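Local coordinates for precorrin-3 methylase (Rhodobacter capsulatus, PDB 3NUT), which probably transfers a methyl group from S-adenosyl-L-methionine to a precorrin intermediate on the pathway to adenosylcobalamin, at residues A[184-188]-A[215-220]. Numbering follows the deposited sequence.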
loop_
_atom_site.group_PDB
_atom_site.type_symbol
_atom_site.label_atom_id
_atom_site.label_comp_id
_atom_site.label_asym_id
_atom_site.label_seq_id
_atom_site.Cartn_x
_atom_site.Cartn_y
_atom_site.Cartn_z
ATOM N N LEU A 184 -14.074 17.633 -3.672
ATOM C CA LEU A 184 -15.020 17.227 -4.727
ATOM C C LEU A 184 -15.165 18.285 -5.837
ATOM O O LEU A 184 -15.315 17.945 -7.019
ATOM C CB LEU A 184 -16.391 16.908 -4.131
ATOM C CG LEU A 184 -16.488 15.662 -3.254
ATOM C CD1 LEU A 184 -17.793 15.639 -2.512
ATOM C CD2 LEU A 184 -16.322 14.385 -4.086
ATOM N N GLU A 185 -15.133 19.557 -5.438
ATOM C CA GLU A 185 -15.230 20.675 -6.370
ATOM C C GLU A 185 -14.018 20.641 -7.282
ATOM O O GLU A 185 -14.164 20.648 -8.509
ATOM C CB GLU A 185 -15.330 22.028 -5.622
ATOM C CG GLU A 185 -15.766 23.233 -6.492
ATOM C CD GLU A 185 -15.431 24.598 -5.871
ATOM O OE1 GLU A 185 -16.349 25.441 -5.751
ATOM O OE2 GLU A 185 -14.252 24.836 -5.502
ATOM N N ILE A 186 -12.827 20.588 -6.685
ATOM C CA ILE A 186 -11.598 20.449 -7.463
ATOM C C ILE A 186 -11.715 19.258 -8.425
ATOM O O ILE A 186 -11.291 19.329 -9.579
ATOM C CB ILE A 186 -10.345 20.232 -6.579
ATOM C CG1 ILE A 186 -10.365 21.103 -5.312
ATOM C CG2 ILE A 186 -9.062 20.424 -7.408
ATOM C CD1 ILE A 186 -9.690 22.439 -5.435
ATOM N N LEU A 187 -12.295 18.163 -7.943
ATOM C CA LEU A 187 -12.371 16.943 -8.734
ATOM C C LEU A 187 -13.302 17.107 -9.923
ATOM O O LEU A 187 -12.935 16.775 -11.060
ATOM C CB LEU A 187 -12.784 15.746 -7.871
ATOM C CG LEU A 187 -11.702 14.982 -7.102
ATOM C CD1 LEU A 187 -12.336 13.748 -6.468
ATOM C CD2 LEU A 187 -10.529 14.585 -8.009
ATOM N N ARG A 188 -14.505 17.616 -9.666
ATOM C CA ARG A 188 -15.374 18.059 -10.751
ATOM C C ARG A 188 -14.633 19.026 -11.697
ATOM O O ARG A 188 -14.756 18.900 -12.915
ATOM C CB ARG A 188 -16.666 18.663 -10.218
ATOM C CG ARG A 188 -17.547 17.634 -9.534
ATOM C CD ARG A 188 -18.832 18.243 -9.018
ATOM N NE ARG A 188 -18.609 19.426 -8.176
ATOM C CZ ARG A 188 -18.975 19.535 -6.901
ATOM N NH1 ARG A 188 -19.592 18.535 -6.278
ATOM N NH2 ARG A 188 -18.720 20.657 -6.250
ATOM N N LEU A 215 -18.754 10.740 -10.057
ATOM C CA LEU A 215 -18.361 12.013 -9.446
ATOM C C LEU A 215 -19.474 13.053 -9.450
ATOM O O LEU A 215 -19.694 13.728 -8.435
ATOM C CB LEU A 215 -17.116 12.562 -10.141
ATOM C CG LEU A 215 -16.493 13.913 -9.801
ATOM C CD1 LEU A 215 -16.060 14.019 -8.347
ATOM C CD2 LEU A 215 -15.316 14.174 -10.734
ATOM N N ARG A 216 -20.162 13.168 -10.592
ATOM C CA ARG A 216 -21.329 14.040 -10.756
ATOM C C ARG A 216 -22.352 13.879 -9.623
ATOM O O ARG A 216 -22.902 14.866 -9.145
ATOM C CB ARG A 216 -22.019 13.748 -12.100
ATOM C CG ARG A 216 -23.429 13.117 -11.975
ATOM C CD ARG A 216 -23.698 12.007 -12.976
ATOM N NE ARG A 216 -23.216 12.329 -14.318
ATOM C CZ ARG A 216 -23.419 11.568 -15.389
ATOM N NH1 ARG A 216 -24.106 10.432 -15.291
ATOM N NH2 ARG A 216 -22.927 11.946 -16.560
ATOM N N ASP A 217 -22.593 12.631 -9.210
ATOM C CA ASP A 217 -23.648 12.275 -8.258
ATOM C C ASP A 217 -23.216 12.280 -6.788
ATOM O O ASP A 217 -24.049 12.083 -5.888
ATOM C CB ASP A 217 -24.197 10.890 -8.596
ATOM C CG ASP A 217 -25.210 10.921 -9.715
ATOM O OD1 ASP A 217 -26.255 11.589 -9.549
ATOM O OD2 ASP A 217 -24.970 10.267 -10.755
ATOM N N ALA A 218 -21.920 12.501 -6.556
ATOM C CA ALA A 218 -21.305 12.359 -5.237
ATOM C C ALA A 218 -21.468 13.605 -4.374
ATOM O O ALA A 218 -21.427 14.722 -4.884
ATOM C CB ALA A 218 -19.833 12.015 -5.389
ATOM N N THR A 219 -21.657 13.395 -3.071
ATOM C CA THR A 219 -21.731 14.477 -2.081
ATOM C C THR A 219 -20.805 14.148 -0.877
ATOM O O THR A 219 -20.506 12.970 -0.632
ATOM C CB THR A 219 -23.187 14.694 -1.589
ATOM O OG1 THR A 219 -23.628 13.536 -0.879
ATOM C CG2 THR A 219 -24.143 14.932 -2.750
ATOM N N PRO A 220 -20.345 15.176 -0.126
ATOM C CA PRO A 220 -19.328 14.912 0.916
ATOM C C PRO A 220 -19.810 14.068 2.094
ATOM O O PRO A 220 -19.021 13.332 2.679
ATOM C CB PRO A 220 -18.918 16.319 1.397
ATOM C CG PRO A 220 -20.081 17.181 1.083
ATOM C CD PRO A 220 -20.695 16.611 -0.196
#
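Leu215 reaches into the side of helix 179-190, its two methyls lying against Leu184, Leu187 and Arg188. In the apolar contacts, CD1 of Leu215 rests on CB of Leu187 at 3.7 Å and is 4.3 Å from CD2 of Leu184. The other methyl, CD2 of Leu215, meets the helix backbone 3.5 Å from the Leu187 carbonyl O. Cut back to an alanine, this position would probably leave a gap beside Leu184 and Leu187 and rob the Arg188 methylenes of their apolar partner. Leu184 divides its branches: CD2 faces the Ala218 methyl, whereas CD1 lies against the Thr219-Pro220 peptide, 3.5 Å from Pro220 N, and touches the proline ring at CD.

Arg188 contributes mainly its methylene chain, with CG 3.9 Å from CG of Leu215. A bend at chi3 (-52°) turns the guanidinium back along its own helix, one face near Leu184 O and Glu185 N, which sit toward its rim.

The Pro220 side chain is about 14 Å from the bound S-adenosyl-L-homocysteine. Within the tetrapyrrole methylase fold, the contact packs helix 179-190 on the loop leading from strand 209-214 to strand 227-231 of one mixed sheet, where Leu187 also meets Met166 and Phe168 of strand 165-169.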